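PDB 6LN0: Non-structural protein 3 from Porcine deltacoronavirus, which probably cleaves the viral replicase polyprotein through a papain-like protease with a zinc site, and also carries a macro domain that probably binds ADP-ribose. Local coordinates for residues A[266-271]-A[399-404]; A[351-356]-A[381-386]; A[389-394]-A[415-420]. All coordinates share one frame; numbering follows the deposited sequence.

Contact 1 (A[266-271]-A[399-404]); sequences VNLFQN and CWYTNG
With CG anti to its backbone N (chi1 169°), Y401 swings its ring off strand 398-402 and onto the last turn of helix 260-270. N267 and N271, one helical turn apart, meet the ring in succession; both carry CG beside their own backbone N and anti to the carbonyl carbon (chi1 -72° and -81°), which for N271 brings the amide to the hydroxyl. At the base of the ring the approach is carbon to carbon, N267 CB lying 3.6 Å from Y401 CB. One face of the ring then rests on helix backbone rather than on side chains: N267 O stands over its centre, and L268 N lies 3.9 Å above the plane toward the rim. The opposite face is approached by N403 N, two residues on, offset toward the rim. L268 adds a looser apolar touch, its CD1 being 4.4 Å from Y401 CE1. At the tip, the phenol gives a short but weak hydrogen bond from Y401 OH to N271 OD1, 2.6 Å long. The amide of N271 is tilted only moderately against the ring plane, and its oxygen comes in obliquely. Tyrosine suits the place because its flat ring can lie on the helix while its hydroxyl reaches the side chain of N271. N267 spends its polar end on H252, through ND2 to the ring nitrogen ND1, which leaves its CB to do the packing here. Beyond the ring, N403 OD1 accepts G404 N at 2.9 Å on an in-plane lone pair, a local link after the strand. L250 of strand 250-253 touches N267, N271 and Y401 together. A helix packed against the outermost strand of a sheet in this way is consistent with the thumb-to-palm junction of papain-like proteases.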
ATOM      1  N   VAL A 266      -3.957   7.636 -30.623  1.00 43.71           N
ATOM      2  CA  VAL A 266      -2.738   8.438 -30.745  1.00 39.57           C
ATOM      3  C   VAL A 266      -2.477   8.880 -32.177  1.00 47.92           C
ATOM      4  O   VAL A 266      -1.866   9.935 -32.405  1.00 49.78           O
ATOM      5  CB  VAL A 266      -1.538   7.650 -30.187  1.00 46.84           C
ATOM      6  CG1 VAL A 266      -0.288   8.528 -30.175  1.00 48.28           C
ATOM      7  CG2 VAL A 266      -1.868   7.147 -28.784  1.00 43.00           C
ATOM      8  N   ASN A 267      -2.885   8.083 -33.165  1.00 45.41           N
ATOM      9  CA  ASN A 267      -2.594   8.482 -34.534  1.00 51.33           C
ATOM     10  C   ASN A 267      -3.544   9.570 -35.024  1.00 47.72           C
ATOM     11  O   ASN A 267      -3.107  10.509 -35.692  1.00 48.42           O
ATOM     12  CB  ASN A 267      -2.613   7.266 -35.452  1.00 51.12           C
ATOM     13  CG  ASN A 267      -1.401   6.383 -35.230  1.00 56.18           C
ATOM     14  OD1 ASN A 267      -0.387   6.834 -34.657  1.00 55.38           O
ATOM     15  ND2 ASN A 267      -1.496   5.122 -35.645  1.00 48.77           N
ATOM     16  N   LEU A 268      -4.836   9.473 -34.702  1.00 46.51           N
ATOM     17  CA  LEU A 268      -5.730  10.614 -34.888  1.00 47.07           C
ATOM     18  C   LEU A 268      -5.170  11.858 -34.206  1.00 46.02           C
ATOM     19  O   LEU A 268      -5.098  12.935 -34.808  1.00 45.39           O
ATOM     20  CB  LEU A 268      -7.117  10.291 -34.339  1.00 42.97           C
ATOM     21  CG  LEU A 268      -8.187  11.355 -34.499  1.00 43.55           C
ATOM     22  CD1 LEU A 268      -8.451  11.645 -35.966  1.00 40.15           C
ATOM     23  CD2 LEU A 268      -9.458  10.876 -33.815  1.00 38.02           C
ATOM     24  N   PHE A 269      -4.749  11.718 -32.943  1.00 44.99           N
ATOM     25  CA  PHE A 269      -4.293  12.884 -32.197  1.00 45.31           C
ATOM     26  C   PHE A 269      -3.110  13.538 -32.894  1.00 46.87           C
ATOM     27  O   PHE A 269      -3.048  14.767 -33.010  1.00 47.20           O
ATOM     28  CB  PHE A 269      -3.926  12.516 -30.746  1.00 42.72           C
ATOM     29  CG  PHE A 269      -3.480  13.700 -29.945  1.00 42.43           C
ATOM     30  CD1 PHE A 269      -2.149  14.085 -29.929  1.00 43.66           C
ATOM     31  CD2 PHE A 269      -4.404  14.490 -29.290  1.00 42.05           C
ATOM     32  CE1 PHE A 269      -1.751  15.216 -29.251  1.00 44.01           C
ATOM     33  CE2 PHE A 269      -4.011  15.628 -28.608  1.00 44.01           C
ATOM     34  CZ  PHE A 269      -2.684  15.980 -28.574  1.00 46.10           C
ATOM     35  N   GLN A 270      -2.169  12.729 -33.377  1.00 48.07           N
ATOM     36  CA  GLN A 270      -1.013  13.269 -34.079  1.00 50.55           C
ATOM     37  C   GLN A 270      -1.406  14.089 -35.303  1.00 53.34           C
ATOM     38  O   GLN A 270      -0.639  14.970 -35.706  1.00 53.33           O
ATOM     39  CB  GLN A 270      -0.070  12.129 -34.479  1.00 48.06           C
ATOM     40  CG  GLN A 270       0.688  11.520 -33.299  1.00 45.79           C
ATOM     41  CD  GLN A 270       1.681  10.459 -33.723  1.00 50.67           C
ATOM     42  OE1 GLN A 270       2.834  10.765 -34.033  1.00 54.16           O
ATOM     43  NE2 GLN A 270       1.237   9.199 -33.752  1.00 52.95           N
ATOM     44  N   ASN A 271      -2.581  13.839 -35.891  1.00 47.67           N
ATOM     45  CA  ASN A 271      -3.043  14.614 -37.034  1.00 54.64           C
ATOM     46  C   ASN A 271      -3.950  15.768 -36.645  1.00 52.70           C
ATOM     47  O   ASN A 271      -4.674  16.279 -37.504  1.00 52.41           O
ATOM     48  CB  ASN A 271      -3.752  13.712 -38.049  1.00 55.44           C
ATOM     49  CG  ASN A 271      -2.766  12.979 -38.943  1.00 58.88           C
ATOM     50  OD1 ASN A 271      -2.578  11.767 -38.811  1.00 59.49           O
ATOM     51  ND2 ASN A 271      -2.092  13.721 -39.817  1.00 54.53           N
ATOM     52  N   CYS A 399      -9.574  -1.611 -34.895  1.00 61.67           N
ATOM     53  CA  CYS A 399      -9.783  -0.194 -35.150  1.00 60.69           C
ATOM     54  C   CYS A 399      -8.472   0.399 -35.619  1.00 56.44           C
ATOM     55  O   CYS A 399      -7.396  -0.088 -35.254  1.00 60.88           O
ATOM     56  CB  CYS A 399     -10.311   0.543 -33.901  1.00 58.56           C
ATOM     57  SG  CYS A 399      -9.206   0.624 -32.526  1.00 65.09           S
ATOM     58  N   TRP A 400      -8.561   1.446 -36.435  1.00 51.44           N
ATOM     59  CA  TRP A 400      -7.349   1.882 -37.104  1.00 50.32           C
ATOM     60  C   TRP A 400      -7.535   3.315 -37.549  1.00 53.05           C
ATOM     61  O   TRP A 400      -8.658   3.751 -37.827  1.00 52.17           O
ATOM     62  CB  TRP A 400      -7.015   0.987 -38.309  1.00 59.27           C
ATOM     63  CG  TRP A 400      -8.002   1.110 -39.438  1.00 58.22           C
ATOM     64  CD1 TRP A 400      -7.964   2.019 -40.448  1.00 60.49           C
ATOM     65  CD2 TRP A 400      -9.176   0.306 -39.667  1.00 60.34           C
ATOM     66  NE1 TRP A 400      -9.034   1.837 -41.298  1.00 63.67           N
ATOM     67  CE2 TRP A 400      -9.791   0.791 -40.843  1.00 61.00           C
ATOM     68  CE3 TRP A 400      -9.758  -0.780 -39.004  1.00 60.61           C
ATOM     69  CZ2 TRP A 400     -10.955   0.232 -41.366  1.00 63.60           C
ATOM     70  CZ3 TRP A 400     -10.924  -1.330 -39.522  1.00 60.06           C
ATOM     71  CH2 TRP A 400     -11.505  -0.826 -40.696  1.00 63.67           C
ATOM     72  N   TYR A 401      -6.423   4.034 -37.627  1.00 53.86           N
ATOM     73  CA  TYR A 401      -6.452   5.392 -38.139  1.00 55.28           C
ATOM     74  C   TYR A 401      -6.447   5.377 -39.662  1.00 63.27           C
ATOM     75  O   TYR A 401      -5.774   4.558 -40.294  1.00 66.63           O
ATOM     76  CB  TYR A 401      -5.252   6.179 -37.628  1.00 53.65           C
ATOM     77  CG  TYR A 401      -5.085   7.504 -38.319  1.00 55.02           C
ATOM     78  CD1 TYR A 401      -6.118   8.436 -38.331  1.00 53.79           C
ATOM     79  CD2 TYR A 401      -3.901   7.831 -38.961  1.00 55.06           C
ATOM     80  CE1 TYR A 401      -5.973   9.653 -38.967  1.00 56.60           C
ATOM     81  CE2 TYR A 401      -3.745   9.047 -39.597  1.00 58.48           C
ATOM     82  CZ  TYR A 401      -4.785   9.956 -39.599  1.00 57.31           C
ATOM     83  OH  TYR A 401      -4.636  11.169 -40.234  1.00 62.62           O
ATOM     84  N   THR A 402      -7.208   6.285 -40.250  1.00 62.63           N
ATOM     85  CA  THR A 402      -7.173   6.495 -41.684  1.00 66.09           C
ATOM     86  C   THR A 402      -7.262   7.988 -41.940  1.00 66.05           C
ATOM     87  O   THR A 402      -8.172   8.651 -41.438  1.00 65.18           O
ATOM     88  CB  THR A 402      -8.314   5.747 -42.391  1.00 67.62           C
ATOM     89  OG1 THR A 402      -8.428   6.209 -43.740  1.00 72.36           O
ATOM     90  CG2 THR A 402      -9.643   5.958 -41.678  1.00 64.54           C
ATOM     91  N   ASN A 403      -6.288   8.522 -42.666  1.00 72.20           N
ATOM     92  CA  ASN A 403      -6.462   9.834 -43.255  1.00 71.12           C
ATOM     93  C   ASN A 403      -7.549   9.741 -44.321  1.00 73.82           C
ATOM     94  O   ASN A 403      -7.914   8.660 -44.773  1.00 81.21           O
ATOM     95  CB  ASN A 403      -5.139  10.336 -43.835  1.00 76.23           C
ATOM     96  CG  ASN A 403      -4.985  11.832 -43.736  1.00 76.29           C
ATOM     97  OD1 ASN A 403      -5.837  12.592 -44.213  1.00 74.62           O
ATOM     98  ND2 ASN A 403      -3.890  12.273 -43.103  1.00 77.42           N
ATOM     99  N   GLY A 404      -8.081  10.881 -44.720  1.00 69.48           N
ATOM    100  CA  GLY A 404      -9.342  10.869 -45.458  1.00 76.49           C
ATOM    101  C   GLY A 404      -9.354  10.038 -46.739  1.00 83.19           C
ATOM    102  O   GLY A 404     -10.422   9.640 -47.217  1.00 85.26           O
TER

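Contact 2 (A[351-356]-A[381-386]); sequences YDPIQP and GTSADE
A type I beta turn from D352 to Q355, reinforced by an Asx turn, packs here against the end of strand 376-383 and the loop after it. The turn closes with Q355 N bonded to D352 O, while D352 OD1 takes I354 N at 3.1 Å, a nearly straight bond (168°) arriving from above the carboxylate plane. Just before the turn, the Y351 ring is sandwiched. G381 CA makes a CH-pi contact 3.9 Å from the centroid of the Y351 ring, and P353 CD stands over the centre of the opposite face. Glycine fits because it has no side chain to hold the ring off the strand. P353 supplies the apolar edge of the turn: its CD is 3.9 Å from S383 CB, and its CG is 3.8 Å from D385 CB. No direct hydrogen bond crosses; one water donates to both Y351 O and D385 OD2. S383 OG adds a weak bond to D385 OD1. Strand 416-423 lies alongside, bonding S383 through the backbone of V417 and packing V417 on P353, and T420 OG1 and Y351 OH are hydrogen-bonded to each other.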
ATOM      1  N   TYR A 351     -24.744  11.948 -36.270  1.00 49.03           N
ATOM      2  CA  TYR A 351     -23.309  12.019 -36.479  1.00 43.52           C
ATOM      3  C   TYR A 351     -23.010  11.924 -37.962  1.00 47.08           C
ATOM      4  O   TYR A 351     -23.394  10.956 -38.622  1.00 48.21           O
ATOM      5  CB  TYR A 351     -22.586  10.894 -35.744  1.00 47.35           C
ATOM      6  CG  TYR A 351     -21.101  10.911 -36.022  1.00 43.51           C
ATOM      7  CD1 TYR A 351     -20.404  12.107 -35.987  1.00 43.07           C
ATOM      8  CD2 TYR A 351     -20.399   9.748 -36.317  1.00 46.07           C
ATOM      9  CE1 TYR A 351     -19.065  12.168 -36.234  1.00 44.47           C
ATOM     10  CE2 TYR A 351     -19.022   9.790 -36.557  1.00 45.86           C
ATOM     11  CZ  TYR A 351     -18.364  11.018 -36.516  1.00 49.11           C
ATOM     12  OH  TYR A 351     -17.002  11.126 -36.742  1.00 47.82           O
ATOM     13  N   ASP A 352     -22.282  12.911 -38.468  1.00 50.89           N
ATOM     14  CA  ASP A 352     -21.960  13.013 -39.887  1.00 49.56           C
ATOM     15  C   ASP A 352     -20.454  13.159 -40.032  1.00 47.16           C
ATOM     16  O   ASP A 352     -19.913  14.235 -39.716  1.00 51.11           O
ATOM     17  CB  ASP A 352     -22.701  14.195 -40.504  1.00 50.79           C
ATOM     18  CG  ASP A 352     -22.579  14.239 -42.018  1.00 53.56           C
ATOM     19  OD1 ASP A 352     -21.534  13.790 -42.544  1.00 48.15           O
ATOM     20  OD2 ASP A 352     -23.526  14.749 -42.667  1.00 56.56           O
ATOM     21  N   PRO A 353     -19.742  12.140 -40.512  1.00 49.92           N
ATOM     22  CA  PRO A 353     -18.275  12.229 -40.554  1.00 48.26           C
ATOM     23  C   PRO A 353     -17.713  13.369 -41.395  1.00 49.36           C
ATOM     24  O   PRO A 353     -16.498  13.585 -41.340  1.00 53.64           O
ATOM     25  CB  PRO A 353     -17.844  10.861 -41.117  1.00 47.65           C
ATOM     26  CG  PRO A 353     -19.088  10.055 -41.273  1.00 51.02           C
ATOM     27  CD  PRO A 353     -20.207  10.747 -40.566  1.00 52.31           C
ATOM     28  N   ILE A 354     -18.512  14.098 -42.178  1.00 53.21           N
ATOM     29  CA  ILE A 354     -17.981  15.238 -42.908  1.00 55.13           C
ATOM     30  C   ILE A 354     -18.620  16.555 -42.518  1.00 53.27           C
ATOM     31  O   ILE A 354     -18.312  17.603 -43.067  1.00 56.47           O
ATOM     32  CB  ILE A 354     -18.069  15.034 -44.440  1.00 58.24           C
ATOM     33  CG1 ILE A 354     -19.521  14.928 -44.877  1.00 55.66           C
ATOM     34  CG2 ILE A 354     -17.255  13.818 -44.879  1.00 54.59           C
ATOM     35  CD1 ILE A 354     -19.664  14.998 -46.371  1.00 60.16           C
ATOM     36  N   GLN A 355     -19.529  16.537 -41.504  1.00 57.55           N
ATOM     37  CA  GLN A 355     -20.170  17.750 -41.041  1.00 55.87           C
ATOM     38  C   GLN A 355     -20.319  17.688 -39.519  1.00 47.37           C
ATOM     39  O   GLN A 355     -21.275  17.091 -39.001  1.00 48.80           O
ATOM     40  CB  GLN A 355     -21.515  17.938 -41.739  1.00 48.20           C
ATOM     41  CG  GLN A 355     -22.328  19.026 -41.158  1.00 50.79           C
ATOM     42  CD  GLN A 355     -22.045  20.339 -41.815  1.00 64.62           C
ATOM     43  OE1 GLN A 355     -20.926  20.855 -41.745  1.00 67.98           O
ATOM     44  NE2 GLN A 355     -23.048  20.887 -42.486  1.00 63.70           N
ATOM     45  N   PRO A 356     -19.404  18.295 -38.777  1.00 47.93           N
ATOM     46  CA  PRO A 356     -19.491  18.250 -37.313  1.00 42.00           C
ATOM     47  C   PRO A 356     -20.639  19.088 -36.779  1.00 42.84           C
ATOM     48  O   PRO A 356     -20.964  20.153 -37.307  1.00 47.58           O
ATOM     49  CB  PRO A 356     -18.141  18.817 -36.871  1.00 44.90           C
ATOM     50  CG  PRO A 356     -17.761  19.746 -37.986  1.00 48.97           C
ATOM     51  CD  PRO A 356     -18.231  19.055 -39.240  1.00 48.15           C
ATOM     52  N   GLY A 381     -18.810   9.709 -32.604  1.00 45.30           N
ATOM     53  CA  GLY A 381     -20.130   9.156 -32.823  1.00 44.00           C
ATOM     54  C   GLY A 381     -19.932   7.879 -33.603  1.00 42.23           C
ATOM     55  O   GLY A 381     -18.803   7.420 -33.764  1.00 43.22           O
ATOM     56  N   THR A 382     -21.013   7.312 -34.126  1.00 46.14           N
ATOM     57  CA  THR A 382     -20.856   6.200 -35.061  1.00 51.39           C
ATOM     58  C   THR A 382     -21.740   6.387 -36.281  1.00 48.62           C
ATOM     59  O   THR A 382     -22.952   6.560 -36.141  1.00 48.76           O
ATOM     60  CB  THR A 382     -21.189   4.873 -34.404  1.00 49.25           C
ATOM     61  OG1 THR A 382     -20.489   4.796 -33.169  1.00 52.58           O
ATOM     62  CG2 THR A 382     -20.754   3.729 -35.325  1.00 52.11           C
ATOM     63  N   SER A 383     -21.137   6.333 -37.466  1.00 54.19           N
ATOM     64  CA  SER A 383     -21.884   6.244 -38.718  1.00 52.66           C
ATOM     65  C   SER A 383     -21.143   5.373 -39.721  1.00 53.14           C
ATOM     66  O   SER A 383     -19.917   5.239 -39.673  1.00 49.86           O
ATOM     67  CB  SER A 383     -22.134   7.610 -39.364  1.00 55.52           C
ATOM     68  OG  SER A 383     -23.058   7.498 -40.455  1.00 61.06           O
ATOM     69  N   ALA A 384     -21.914   4.826 -40.660  1.00 62.43           N
ATOM     70  CA  ALA A 384     -21.389   4.004 -41.737  1.00 60.00           C
ATOM     71  C   ALA A 384     -20.845   4.815 -42.904  1.00 57.17           C
ATOM     72  O   ALA A 384     -20.261   4.227 -43.817  1.00 60.89           O
ATOM     73  CB  ALA A 384     -22.483   3.059 -42.228  1.00 51.59           C
ATOM     74  N   ASP A 385     -21.005   6.136 -42.902  1.00 60.67           N
ATOM     75  CA  ASP A 385     -20.582   6.933 -44.046  1.00 59.06           C
ATOM     76  C   ASP A 385     -19.063   7.026 -44.102  1.00 63.98           C
ATOM     77  O   ASP A 385     -18.352   6.623 -43.178  1.00 69.98           O
ATOM     78  CB  ASP A 385     -21.188   8.334 -43.988  1.00 58.82           C
ATOM     79  CG  ASP A 385     -22.695   8.305 -43.825  1.00 64.83           C
ATOM     80  OD1 ASP A 385     -23.227   7.245 -43.422  1.00 73.22           O
ATOM     81  OD2 ASP A 385     -23.352   9.333 -44.081  1.00 57.42           O
ATOM     82  N   GLU A 386     -18.564   7.586 -45.190  1.00 61.60           N
ATOM     83  CA  GLU A 386     -17.118   7.573 -45.274  1.00 67.49           C
ATOM     84  C   GLU A 386     -16.546   8.949 -44.967  1.00 67.89           C
ATOM     85  O   GLU A 386     -17.111   9.972 -45.373  1.00 63.83           O
ATOM     86  CB  GLU A 386     -16.629   7.114 -46.660  1.00 69.64           C
ATOM     87  CG  GLU A 386     -16.676   5.587 -46.859  1.00 74.46           C
ATOM     88  CD  GLU A 386     -15.327   4.903 -46.616  1.00 80.34           C
ATOM     89  OE1 GLU A 386     -14.309   5.623 -46.470  1.00 78.97           O
ATOM     90  OE2 GLU A 386     -15.289   3.645 -46.557  1.00 87.95           O
TER
HETATM   91  O   HOH W   1     -24.397  10.657 -41.356  1.00 55.68           O

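Contact 3 (A[389-394]-A[415-420]); sequences GPAIKF and ANVVAT
Three backbone hydrogen bonds join strands 391-395 and 416-423 as antiparallel neighbours, with a beta bulge at V418 in the second strand, in the part of the mixed sheet that probably belongs to the palm of the papain-like protease. I392 is gripped at both ends: its N gives to A419 O at 2.8 Å, and its O receives V418 N at the same length and along a straighter line (166°, against 144°). Between I392 and K393 the register slips by one, so that I392 pairs with A419 but K393 with V417, and V418 is the extra residue. Its backbone is correspondingly bent, with psi near -7°. Further on, F394 N reaches N416 O at 3.0 Å.

The bulge turns V418 so that its two methyls span the side of the sheet carrying I392 and F394. V418 CG2 meets I392 CG2 at 3.7 Å, and V418 CG1 lies 4.0 Å from F394 CB. Branched side chains suit this place, since each methyl can find a different neighbour. A419, small beside I392, lets helix 260-270 come down on this face, where L268 touches both residues. On the other face A391, V417 and T420 pack by their methyls: A391 CB is 3.6 Å from V417 CG2 and 3.8 Å from T420 CG2.

Outside this first shell, strand 398-402 bonds to A391 and K393 along the far edge of strand 391-395, while strand 376-383 flanks strand 416-423, so both strands are interior to the sheet. Q314 NE2, from helix 313-322, satisfies V418 O. K393 is a buried lysine whose aliphatic stem, bent at chi2 and chi3, carries its charge out to a salt bridge between NZ and E386 OE2; on the way, K393 CD packs 3.9 Å from A415 CB.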
ATOM      1  N   GLY A 389     -11.394  13.168 -44.078  1.00 63.98           N
ATOM      2  CA  GLY A 389     -10.230  13.670 -43.386  1.00 59.90           C
ATOM      3  C   GLY A 389      -9.778  12.660 -42.351  1.00 57.82           C
ATOM      4  O   GLY A 389     -10.293  11.539 -42.306  1.00 58.99           O
ATOM      5  N   PRO A 390      -8.830  13.034 -41.489  1.00 57.03           N
ATOM      6  CA  PRO A 390      -8.344  12.095 -40.456  1.00 57.62           C
ATOM      7  C   PRO A 390      -9.485  11.535 -39.620  1.00 51.99           C
ATOM      8  O   PRO A 390     -10.309  12.276 -39.086  1.00 51.15           O
ATOM      9  CB  PRO A 390      -7.404  12.952 -39.600  1.00 50.91           C
ATOM     10  CG  PRO A 390      -7.038  14.115 -40.455  1.00 55.08           C
ATOM     11  CD  PRO A 390      -8.174  14.350 -41.420  1.00 52.38           C
ATOM     12  N   ALA A 391      -9.543  10.211 -39.521  1.00 51.53           N
ATOM     13  CA  ALA A 391     -10.660   9.556 -38.859  1.00 47.24           C
ATOM     14  C   ALA A 391     -10.182   8.276 -38.182  1.00 50.00           C
ATOM     15  O   ALA A 391      -9.011   7.888 -38.270  1.00 47.71           O
ATOM     16  CB  ALA A 391     -11.790   9.250 -39.844  1.00 46.20           C
ATOM     17  N   ILE A 392     -11.109   7.624 -37.490  1.00 46.26           N
ATOM     18  CA  ILE A 392     -10.875   6.314 -36.910  1.00 46.58           C
ATOM     19  C   ILE A 392     -12.020   5.412 -37.342  1.00 42.57           C
ATOM     20  O   ILE A 392     -13.191   5.799 -37.267  1.00 42.53           O
ATOM     21  CB  ILE A 392     -10.761   6.371 -35.369  1.00 44.06           C
ATOM     22  CG1 ILE A 392      -9.488   7.140 -34.960  1.00 45.00           C
ATOM     23  CG2 ILE A 392     -10.730   4.987 -34.814  1.00 43.72           C
ATOM     24  CD1 ILE A 392      -9.235   7.236 -33.436  1.00 43.91           C
ATOM     25  N   LYS A 393     -11.684   4.233 -37.831  1.00 47.27           N
ATOM     26  CA  LYS A 393     -12.685   3.247 -38.198  1.00 53.92           C
ATOM     27  C   LYS A 393     -12.568   2.038 -37.275  1.00 58.08           C
ATOM     28  O   LYS A 393     -11.475   1.678 -36.814  1.00 52.53           O
ATOM     29  CB  LYS A 393     -12.551   2.821 -39.672  1.00 57.72           C
ATOM     30  CG  LYS A 393     -12.857   3.919 -40.703  1.00 56.07           C
ATOM     31  CD  LYS A 393     -13.488   3.345 -41.959  1.00 58.75           C
ATOM     32  CE  LYS A 393     -12.814   3.866 -43.233  1.00 69.66           C
ATOM     33  NZ  LYS A 393     -13.012   2.937 -44.410  1.00 78.24           N
ATOM     34  N   PHE A 394     -13.722   1.427 -37.016  1.00 56.84           N
ATOM     35  CA  PHE A 394     -13.861   0.314 -36.088  1.00 60.04           C
ATOM     36  C   PHE A 394     -14.733  -0.737 -36.758  1.00 65.78           C
ATOM     37  O   PHE A 394     -15.840  -0.426 -37.210  1.00 59.54           O
ATOM     38  CB  PHE A 394     -14.496   0.800 -34.785  1.00 57.79           C
ATOM     39  CG  PHE A 394     -14.410  -0.175 -33.632  1.00 64.69           C
ATOM     40  CD1 PHE A 394     -15.206  -1.309 -33.594  1.00 61.28           C
ATOM     41  CD2 PHE A 394     -13.573   0.084 -32.553  1.00 64.12           C
ATOM     42  CE1 PHE A 394     -15.148  -2.179 -32.520  1.00 65.04           C
ATOM     43  CE2 PHE A 394     -13.503  -0.794 -31.474  1.00 68.05           C
ATOM     44  CZ  PHE A 394     -14.291  -1.921 -31.461  1.00 70.07           C
ATOM     45  N   ALA A 415     -16.413  -0.084 -42.843  1.00 76.40           N
ATOM     46  CA  ALA A 415     -16.360  -0.055 -41.396  1.00 68.56           C
ATOM     47  C   ALA A 415     -16.995   1.240 -40.939  1.00 59.38           C
ATOM     48  O   ALA A 415     -16.909   2.264 -41.619  1.00 62.34           O
ATOM     49  CB  ALA A 415     -14.921  -0.154 -40.879  1.00 63.71           C
ATOM     50  N   ASN A 416     -17.656   1.183 -39.793  1.00 60.38           N
ATOM     51  CA  ASN A 416     -18.117   2.414 -39.179  1.00 56.40           C
ATOM     52  C   ASN A 416     -16.933   3.328 -38.889  1.00 50.65           C
ATOM     53  O   ASN A 416     -15.808   2.877 -38.650  1.00 52.45           O
ATOM     54  CB  ASN A 416     -18.896   2.088 -37.914  1.00 52.22           C
ATOM     55  CG  ASN A 416     -20.115   1.256 -38.211  1.00 55.96           C
ATOM     56  OD1 ASN A 416     -20.799   1.504 -39.209  1.00 62.05           O
ATOM     57  ND2 ASN A 416     -20.386   0.257 -37.386  1.00 49.55           N
ATOM     58  N   VAL A 417     -17.165   4.621 -38.985  1.00 46.58           N
ATOM     59  CA  VAL A 417     -16.211   5.605 -38.484  1.00 54.26           C
ATOM     60  C   VAL A 417     -16.684   6.017 -37.093  1.00 46.32           C
ATOM     61  O   VAL A 417     -17.900   6.110 -36.849  1.00 42.39           O
ATOM     62  CB  VAL A 417     -16.081   6.803 -39.450  1.00 55.66           C
ATOM     63  CG1 VAL A 417     -17.348   7.598 -39.479  1.00 54.20           C
ATOM     64  CG2 VAL A 417     -14.925   7.701 -39.040  1.00 55.55           C
ATOM     65  N   VAL A 418     -15.745   6.160 -36.155  1.00 49.35           N
ATOM     66  CA  VAL A 418     -16.086   6.458 -34.764  1.00 44.37           C
ATOM     67  C   VAL A 418     -15.435   7.724 -34.230  1.00 45.62           C
ATOM     68  O   VAL A 418     -15.796   8.171 -33.130  1.00 43.35           O
ATOM     69  CB  VAL A 418     -15.782   5.273 -33.820  1.00 45.53           C
ATOM     70  CG1 VAL A 418     -16.687   4.115 -34.168  1.00 43.40           C
ATOM     71  CG2 VAL A 418     -14.297   4.885 -33.869  1.00 46.73           C
ATOM     72  N   ALA A 419     -14.532   8.344 -34.973  1.00 45.02           N
ATOM     73  CA  ALA A 419     -14.047   9.662 -34.602  1.00 43.40           C
ATOM     74  C   ALA A 419     -13.489  10.311 -35.858  1.00 44.08           C
ATOM     75  O   ALA A 419     -12.919   9.620 -36.702  1.00 44.83           O
ATOM     76  CB  ALA A 419     -12.971   9.580 -33.507  1.00 39.20           C
ATOM     77  N   THR A 420     -13.650  11.630 -35.965  1.00 43.65           N
ATOM     78  CA  THR A 420     -13.129  12.414 -37.077  1.00 43.08           C
ATOM     79  C   THR A 420     -12.554  13.710 -36.536  1.00 43.49           C
ATOM     80  O   THR A 420     -13.041  14.255 -35.539  1.00 45.21           O
ATOM     81  CB  THR A 420     -14.217  12.754 -38.117  1.00 47.58           C
ATOM     82  OG1 THR A 420     -15.340  13.342 -37.453  1.00 45.34           O
ATOM     83  CG2 THR A 420     -14.680  11.507 -38.871  1.00 43.95           C
TER

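How the contacts relate
From the N terminus, contact 1 opens at 266-271 on a helix and stays open for more than a hundred residues. Within that span contact 2 opens at 351-356 and closes at 381-386, wholly inside it. Contact 3 opens next, at 389-394; contact 1 then closes at 399-404 before contact 3 closes at 415-420, so these two cross, while contacts 2 and 3 run in series. All three reach one sheet. Contact 3 joins two of its inner strands, contact 1 fastens the outermost strand to the helix, and contact 2 seats the loop between strands 338-346 and 358-360 on the end of strand 376-383. Contact 3 touches both others, whereas contacts 1 and 2 stay about 6 Å apart at their nearest atoms.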